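Local coordinates for putative metal binding protein (Coccidioides immitis, PDB 3CVG), which is of unestablished function but, as a putative metal-binding member of the periplasmic binding protein superfamily, probably binds a small ligand between two lobes, at residues 32-38 with 267-273; 187-192 with 207-211. All coordinates share one frame. Residue numbers count along the deposited sequence, not the author numbering.

Interaction 1 joins the start of helix 34-47 to the C-terminal end of helix 264-269 and the short strand 272-273. Interaction 2 joins helix 187-196 to the end of helix 205-208 and the turn after it. Along the chain, interaction 2 is nested inside the loop closed by interaction 1. Their centres lie about 18 Å apart, in what appear to be different lobes, as in periplasmic binding proteins. Strand 100-111 runs past both and ties the two regions together: L34 and I268 touch F103, and L191 touches I110. The two contacts also meet directly, with K273 O 3.7 Å from L209 CD1, so K273 meets the turn of interaction 2.

Interaction 1: residues 32-38 with 267-273; sequences SGLVKEL and VIEGFKK
No hydrogen bond joins the segments. G33 has positive phi (100°), closes a Schellman motif and N-caps the helix from L34. At this phi a CB would jam against S32 O and come tight on F271 CZ. V267 and I268 are helical, F271 is extended (phi/psi -77/117°) and 272-273 are strand. Nearest CA pairs run in opposite directions: L38-V267 6.6 Å, L34-F271 6.9 Å, S32-K273 8.6 Å. The aromatic contacts centre on F271 (chi1 t): L34 CA sits over the face of the F271 ring, 3.9 Å from the centroid, a CH-pi contact. S32 O meets the ring edge, 3.3 Å from F271 CZ. Among apolar side chains, L34 (chi1 t, chi2 p) places CD1 3.5 Å from F271 CD2 and 4.3 Å from I268 CG1. L38 (chi1 -98°, between wells) brings CD1 3.6 Å from V267 CG1 and 4.2 Å from I268 CG1. E37 packs CB 3.8 Å from V267 CG1 and CG 3.8 Å from F271 CD1. K273 lays its CE against S32 O at 3.1 Å, a carbon contact, not a hydrogen bond. S32 OG is hydrogen-bonded to A29 O and Y279 OH. This packs a C-terminal helix and strand on an N-terminal helix, probably within one lobe of a periplasmic binding protein fold.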
ATOM      1  N   SER A  32       8.131   4.860  -2.642  1.00 38.17           N
ATOM      2  CA  SER A  32       8.797   4.880  -1.343  1.00 36.83           C
ATOM      3  C   SER A  32      10.305   4.734  -1.480  1.00 35.60           C
ATOM      4  O   SER A  32      11.042   4.953  -0.520  1.00 34.21           O
ATOM      5  CB  SER A  32       8.265   3.743  -0.472  1.00 36.13           C
ATOM      6  OG  SER A  32       8.597   2.490  -1.044  1.00 36.12           O
ATOM      7  N   GLY A  33      10.752   4.342  -2.672  1.00 35.27           N
ATOM      8  CA  GLY A  33      12.172   4.163  -2.918  1.00 34.79           C
ATOM      9  C   GLY A  33      12.640   2.715  -2.871  1.00 35.56           C
ATOM     10  O   GLY A  33      13.781   2.420  -3.240  1.00 36.31           O
ATOM     11  N   LEU A  34      11.776   1.802  -2.431  1.00 34.73           N
ATOM     12  CA  LEU A  34      12.167   0.392  -2.345  1.00 35.08           C
ATOM     13  C   LEU A  34      12.518  -0.229  -3.694  1.00 34.64           C
ATOM     14  O   LEU A  34      13.482  -0.985  -3.795  1.00 35.20           O
ATOM     15  CB  LEU A  34      11.067  -0.451  -1.689  1.00 34.11           C
ATOM     16  CG  LEU A  34      11.432  -1.933  -1.516  1.00 35.24           C
ATOM     17  CD1 LEU A  34      12.469  -2.063  -0.416  1.00 36.19           C
ATOM     18  CD2 LEU A  34      10.203  -2.758  -1.171  1.00 35.15           C
ATOM     19  N   VAL A  35      11.741   0.080  -4.729  1.00 34.87           N
ATOM     20  CA  VAL A  35      12.007  -0.485  -6.050  1.00 37.06           C
ATOM     21  C   VAL A  35      13.412  -0.132  -6.532  1.00 37.96           C
ATOM     22  O   VAL A  35      14.022  -0.893  -7.282  1.00 38.03           O
ATOM     23  CB  VAL A  35      10.960  -0.017  -7.088  1.00 37.33           C
ATOM     24  CG1 VAL A  35      11.356  -0.487  -8.486  1.00 37.52           C
ATOM     25  CG2 VAL A  35       9.593  -0.581  -6.730  1.00 37.34           C
ATOM     26  N   LYS A  36      13.925   1.015  -6.094  1.00 39.49           N
ATOM     27  CA  LYS A  36      15.270   1.439  -6.469  1.00 40.50           C
ATOM     28  C   LYS A  36      16.290   0.519  -5.812  1.00 41.50           C
ATOM     29  O   LYS A  36      17.163  -0.040  -6.483  1.00 40.07           O
ATOM     30  CB  LYS A  36      15.529   2.879  -6.020  1.00 42.21           C
ATOM     31  CG  LYS A  36      16.925   3.394  -6.377  1.00 43.39           C
ATOM     32  CD  LYS A  36      17.043   4.902  -6.178  1.00 43.73           C
ATOM     33  CE  LYS A  36      18.390   5.418  -6.663  1.00 45.27           C
ATOM     34  NZ  LYS A  36      18.507   6.897  -6.496  1.00 45.91           N
ATOM     35  N   GLU A  37      16.178   0.375  -4.493  1.00 42.81           N
ATOM     36  CA  GLU A  37      17.078  -0.481  -3.726  1.00 43.97           C
ATOM     37  C   GLU A  37      17.042  -1.909  -4.264  1.00 44.63           C
ATOM     38  O   GLU A  37      18.081  -2.531  -4.480  1.00 45.80           O
ATOM     39  CB  GLU A  37      16.675  -0.494  -2.247  1.00 44.21           C
ATOM     40  CG  GLU A  37      17.363   0.543  -1.379  1.00 45.97           C
ATOM     41  CD  GLU A  37      18.870   0.390  -1.379  1.00 48.21           C
ATOM     42  OE1 GLU A  37      19.512   0.809  -2.368  1.00 49.58           O
ATOM     43  OE2 GLU A  37      19.412  -0.160  -0.395  1.00 47.85           O
ATOM     44  N   LEU A  38      15.835  -2.426  -4.465  1.00 44.53           N
ATOM     45  CA  LEU A  38      15.654  -3.776  -4.986  1.00 43.71           C
ATOM     46  C   LEU A  38      16.339  -3.951  -6.339  1.00 43.00           C
ATOM     47  O   LEU A  38      17.162  -4.849  -6.515  1.00 43.76           O
ATOM     48  CB  LEU A  38      14.159  -4.089  -5.124  1.00 42.73           C
ATOM     49  CG  LEU A  38      13.482  -4.890  -4.006  1.00 42.87           C
ATOM     50  CD1 LEU A  38      13.998  -4.470  -2.642  1.00 42.93           C
ATOM     51  CD2 LEU A  38      11.977  -4.694  -4.109  1.00 41.18           C
ATOM     52  N   VAL A 267      17.298  -7.001   1.551  1.00 34.56           N
ATOM     53  CA  VAL A 267      17.205  -5.590   1.180  1.00 34.18           C
ATOM     54  C   VAL A 267      15.971  -4.935   1.794  1.00 33.65           C
ATOM     55  O   VAL A 267      16.008  -3.770   2.185  1.00 33.85           O
ATOM     56  CB  VAL A 267      17.141  -5.412  -0.353  1.00 34.02           C
ATOM     57  CG1 VAL A 267      16.966  -3.938  -0.702  1.00 35.01           C
ATOM     58  CG2 VAL A 267      18.410  -5.959  -0.990  1.00 34.98           C
ATOM     59  N   ILE A 268      14.878  -5.689   1.870  1.00 32.33           N
ATOM     60  CA  ILE A 268      13.638  -5.178   2.450  1.00 31.01           C
ATOM     61  C   ILE A 268      13.795  -5.010   3.955  1.00 32.37           C
ATOM     62  O   ILE A 268      13.415  -3.985   4.522  1.00 31.15           O
ATOM     63  CB  ILE A 268      12.462  -6.140   2.191  1.00 28.40           C
ATOM     64  CG1 ILE A 268      12.127  -6.154   0.703  1.00 25.29           C
ATOM     65  CG2 ILE A 268      11.252  -5.727   3.020  1.00 28.89           C
ATOM     66  CD1 ILE A 268      11.161  -7.241   0.306  1.00 25.41           C
ATOM     67  N   GLU A 269      14.361  -6.028   4.598  1.00 32.28           N
ATOM     68  CA  GLU A 269      14.562  -6.000   6.038  1.00 34.83           C
ATOM     69  C   GLU A 269      15.422  -4.803   6.459  1.00 33.42           C
ATOM     70  O   GLU A 269      15.333  -4.332   7.589  1.00 32.27           O
ATOM     71  CB  GLU A 269      15.211  -7.315   6.484  1.00 37.50           C
ATOM     72  CG  GLU A 269      15.165  -7.579   7.981  1.00 41.37           C
ATOM     73  CD  GLU A 269      15.079  -9.063   8.293  1.00 46.27           C
ATOM     74  OE1 GLU A 269      15.970  -9.819   7.846  1.00 47.01           O
ATOM     75  OE2 GLU A 269      14.116  -9.477   8.975  1.00 48.77           O
ATOM     76  N   GLY A 270      16.240  -4.307   5.539  1.00 34.76           N
ATOM     77  CA  GLY A 270      17.101  -3.181   5.855  1.00 35.38           C
ATOM     78  C   GLY A 270      16.699  -1.851   5.241  1.00 35.64           C
ATOM     79  O   GLY A 270      17.381  -0.850   5.448  1.00 35.51           O
ATOM     80  N   PHE A 271      15.601  -1.829   4.487  1.00 35.41           N
ATOM     81  CA  PHE A 271      15.150  -0.591   3.853  1.00 35.67           C
ATOM     82  C   PHE A 271      14.474   0.300   4.880  1.00 36.72           C
ATOM     83  O   PHE A 271      13.435  -0.056   5.442  1.00 36.27           O
ATOM     84  CB  PHE A 271      14.184  -0.890   2.713  1.00 35.88           C
ATOM     85  CG  PHE A 271      13.799   0.323   1.926  1.00 37.05           C
ATOM     86  CD1 PHE A 271      14.777   1.142   1.370  1.00 37.01           C
ATOM     87  CD2 PHE A 271      12.460   0.648   1.735  1.00 37.49           C
ATOM     88  CE1 PHE A 271      14.427   2.270   0.633  1.00 37.41           C
ATOM     89  CE2 PHE A 271      12.099   1.775   0.997  1.00 39.10           C
ATOM     90  CZ  PHE A 271      13.084   2.587   0.448  1.00 37.57           C
ATOM     91  N   LYS A 272      15.054   1.472   5.104  1.00 36.38           N
ATOM     92  CA  LYS A 272      14.529   2.384   6.104  1.00 36.35           C
ATOM     93  C   LYS A 272      14.048   3.740   5.619  1.00 34.93           C
ATOM     94  O   LYS A 272      14.388   4.190   4.528  1.00 35.16           O
ATOM     95  CB  LYS A 272      15.582   2.612   7.180  1.00 36.46           C
ATOM     96  CG  LYS A 272      15.947   1.382   7.979  1.00 36.83           C
ATOM     97  CD  LYS A 272      16.799   1.782   9.162  1.00 37.66           C
ATOM     98  CE  LYS A 272      16.758   0.745  10.262  1.00 38.10           C
ATOM     99  NZ  LYS A 272      17.373   1.270  11.514  1.00 38.96           N
ATOM    100  N   LYS A 273      13.243   4.379   6.463  1.00 34.95           N
ATOM    101  CA  LYS A 273      12.726   5.716   6.205  1.00 34.67           C
ATOM    102  C   LYS A 273      12.538   6.383   7.559  1.00 33.65           C
ATOM    103  O   LYS A 273      11.866   5.850   8.446  1.00 31.63           O
ATOM    104  CB  LYS A 273      11.403   5.676   5.437  1.00 36.76           C
ATOM    105  CG  LYS A 273      11.478   6.447   4.131  1.00 38.91           C
ATOM    106  CD  LYS A 273      10.135   6.535   3.431  1.00 40.33           C
ATOM    107  CE  LYS A 273      10.317   6.736   1.932  1.00 39.33           C
ATOM    108  NZ  LYS A 273      11.174   7.914   1.599  1.00 41.76           N
TER

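Interaction 2: residues 187-192 with 207-211; sequences PIQALT and TYLSI
The first turns of helix 187-196 pack against the end of helix 205-208 and the type I beta turn from Y208 to I211. The nearest CA pairs are I188-T207 at 5.6 Å and L191-Y208 at 7.6 Å. No hydrogen bond crosses between the segments. P187 starts the helix and directs its CB toward T207, with P187 CB 3.2 Å from T207 OG1. That hydroxyl is hydrogen-bonded to D204. The P187 side chain is also about 5 Å from a bound calcium ion. I188 (chi1 m, chi2 t) follows. Its N is 3.6 Å from T207 CG2, so the threonine methyl (chi1 m) sits close to the helix backbone. I188 CD1 reaches S210 CB at 3.7 Å, and I188 CG2 is 4.3 Å from I211 CG2. S210 OG is hydrogen-bonded to G206 O. L191 (chi1 t, chi2 p) is one turn on and contributes the most buried area. L191 CD2 lies 3.7 Å from Y208 CA, 3.7 Å from I211 CD1 and 3.9 Å from T207 CG2. I211 (chi1 p) points toward the helix. T192 OG1 hydrogen-bonds back to I188 O at 2.9 Å and is 4.0 Å from I211 CG2. Y208, the first residue of the turn, makes a cation-pi contact with R216. This is apolar helix-to-turn packing, probably within one lobe of a periplasmic binding protein fold, with P187 at the end near the calcium ion.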
ATOM      1  N   PRO A 187      -0.833  10.279  -1.308  1.00 27.27           N
ATOM      2  CA  PRO A 187      -0.715   9.949   0.114  1.00 26.21           C
ATOM      3  C   PRO A 187      -0.298  11.049   1.085  1.00 24.15           C
ATOM      4  O   PRO A 187      -1.005  11.320   2.053  1.00 22.35           O
ATOM      5  CB  PRO A 187       0.290   8.799   0.111  1.00 26.38           C
ATOM      6  CG  PRO A 187      -0.069   8.077  -1.122  1.00 27.03           C
ATOM      7  CD  PRO A 187      -0.213   9.215  -2.123  1.00 26.77           C
ATOM      8  N   ILE A 188       0.858  11.660   0.843  1.00 23.59           N
ATOM      9  CA  ILE A 188       1.371  12.695   1.741  1.00 23.17           C
ATOM     10  C   ILE A 188       0.420  13.882   1.886  1.00 23.03           C
ATOM     11  O   ILE A 188       0.105  14.302   3.001  1.00 21.57           O
ATOM     12  CB  ILE A 188       2.767  13.190   1.278  1.00 23.55           C
ATOM     13  CG1 ILE A 188       3.799  12.068   1.446  1.00 25.93           C
ATOM     14  CG2 ILE A 188       3.195  14.416   2.101  1.00 23.83           C
ATOM     15  CD1 ILE A 188       5.200  12.422   0.939  1.00 23.86           C
ATOM     16  N   GLN A 189      -0.039  14.421   0.762  1.00 24.91           N
ATOM     17  CA  GLN A 189      -0.970  15.550   0.796  1.00 22.58           C
ATOM     18  C   GLN A 189      -2.243  15.176   1.557  1.00 19.65           C
ATOM     19  O   GLN A 189      -2.720  15.943   2.394  1.00 17.54           O
ATOM     20  CB  GLN A 189      -1.319  15.987  -0.625  1.00 26.59           C
ATOM     21  CG  GLN A 189      -0.192  16.724  -1.324  1.00 32.52           C
ATOM     22  CD  GLN A 189      -0.311  16.687  -2.835  1.00 38.80           C
ATOM     23  OE1 GLN A 189      -1.413  16.765  -3.391  1.00 41.64           O
ATOM     24  NE2 GLN A 189       0.832  16.581  -3.516  1.00 40.27           N
ATOM     25  N   ALA A 190      -2.791  13.997   1.274  1.00 19.00           N
ATOM     26  CA  ALA A 190      -4.014  13.552   1.951  1.00 18.65           C
ATOM     27  C   ALA A 190      -3.861  13.435   3.472  1.00 17.88           C
ATOM     28  O   ALA A 190      -4.763  13.825   4.223  1.00 17.40           O
ATOM     29  CB  ALA A 190      -4.487  12.208   1.359  1.00 18.66           C
ATOM     30  N   LEU A 191      -2.742  12.872   3.930  1.00 16.40           N
ATOM     31  CA  LEU A 191      -2.517  12.741   5.366  1.00 17.90           C
ATOM     32  C   LEU A 191      -2.332  14.133   5.981  1.00 18.52           C
ATOM     33  O   LEU A 191      -2.867  14.424   7.048  1.00 18.17           O
ATOM     34  CB  LEU A 191      -1.279  11.865   5.658  1.00 17.80           C
ATOM     35  CG  LEU A 191      -0.872  11.701   7.131  1.00 16.80           C
ATOM     36  CD1 LEU A 191      -2.075  11.283   7.979  1.00 14.75           C
ATOM     37  CD2 LEU A 191       0.249  10.661   7.243  1.00 17.00           C
ATOM     38  N   THR A 192      -1.579  14.987   5.294  1.00 19.90           N
ATOM     39  CA  THR A 192      -1.342  16.346   5.764  1.00 20.92           C
ATOM     40  C   THR A 192      -2.678  17.080   5.918  1.00 21.01           C
ATOM     41  O   THR A 192      -2.914  17.782   6.909  1.00 20.32           O
ATOM     42  CB  THR A 192      -0.444  17.123   4.773  1.00 21.41           C
ATOM     43  OG1 THR A 192       0.842  16.490   4.699  1.00 19.12           O
ATOM     44  CG2 THR A 192      -0.270  18.569   5.226  1.00 21.30           C
ATOM     45  N   THR A 207       3.807   6.693   4.481  1.00 23.09           N
ATOM     46  CA  THR A 207       3.352   8.064   4.294  1.00 21.61           C
ATOM     47  C   THR A 207       3.522   8.803   5.621  1.00 20.00           C
ATOM     48  O   THR A 207       3.974   9.948   5.657  1.00 21.11           O
ATOM     49  CB  THR A 207       1.872   8.088   3.869  1.00 20.26           C
ATOM     50  OG1 THR A 207       1.730   7.383   2.631  1.00 22.26           O
ATOM     51  CG2 THR A 207       1.379   9.526   3.694  1.00 19.25           C
ATOM     52  N   TYR A 208       3.160   8.130   6.708  1.00 20.72           N
ATOM     53  CA  TYR A 208       3.285   8.685   8.051  1.00 21.75           C
ATOM     54  C   TYR A 208       4.731   9.116   8.340  1.00 23.72           C
ATOM     55  O   TYR A 208       4.983  10.208   8.877  1.00 22.48           O
ATOM     56  CB  TYR A 208       2.850   7.635   9.080  1.00 21.07           C
ATOM     57  CG  TYR A 208       3.139   7.997  10.515  1.00 22.78           C
ATOM     58  CD1 TYR A 208       2.490   9.070  11.133  1.00 22.91           C
ATOM     59  CD2 TYR A 208       4.066   7.268  11.262  1.00 24.94           C
ATOM     60  CE1 TYR A 208       2.758   9.411  12.454  1.00 23.31           C
ATOM     61  CE2 TYR A 208       4.344   7.604  12.595  1.00 25.21           C
ATOM     62  CZ  TYR A 208       3.683   8.672  13.181  1.00 25.93           C
ATOM     63  OH  TYR A 208       3.945   9.003  14.490  1.00 25.16           O
ATOM     64  N   LEU A 209       5.678   8.251   7.989  1.00 23.20           N
ATOM     65  CA  LEU A 209       7.087   8.544   8.224  1.00 23.68           C
ATOM     66  C   LEU A 209       7.598   9.617   7.280  1.00 23.95           C
ATOM     67  O   LEU A 209       8.719  10.100   7.433  1.00 22.87           O
ATOM     68  CB  LEU A 209       7.929   7.272   8.059  1.00 24.23           C
ATOM     69  CG  LEU A 209       7.599   6.154   9.054  1.00 24.22           C
ATOM     70  CD1 LEU A 209       8.332   4.868   8.655  1.00 27.79           C
ATOM     71  CD2 LEU A 209       7.982   6.587  10.458  1.00 25.76           C
ATOM     72  N   SER A 210       6.767  10.002   6.316  1.00 24.67           N
ATOM     73  CA  SER A 210       7.151  11.018   5.347  1.00 25.07           C
ATOM     74  C   SER A 210       6.743  12.438   5.736  1.00 23.80           C
ATOM     75  O   SER A 210       7.263  13.388   5.171  1.00 24.37           O
ATOM     76  CB  SER A 210       6.547  10.702   3.974  1.00 25.68           C
ATOM     77  OG  SER A 210       7.031   9.478   3.460  1.00 30.03           O
ATOM     78  N   ILE A 211       5.810  12.589   6.672  1.00 24.20           N
ATOM     79  CA  ILE A 211       5.370  13.928   7.043  1.00 24.05           C
ATOM     80  C   ILE A 211       6.209  14.524   8.167  1.00 23.41           C
ATOM     81  O   ILE A 211       6.846  13.805   8.940  1.00 24.44           O
ATOM     82  CB  ILE A 211       3.865  13.952   7.438  1.00 24.78           C
ATOM     83  CG1 ILE A 211       3.623  13.069   8.659  1.00 24.88           C
ATOM     84  CG2 ILE A 211       3.008  13.488   6.257  1.00 24.73           C
ATOM     85  CD1 ILE A 211       2.219  13.155   9.210  1.00 25.01           C
TER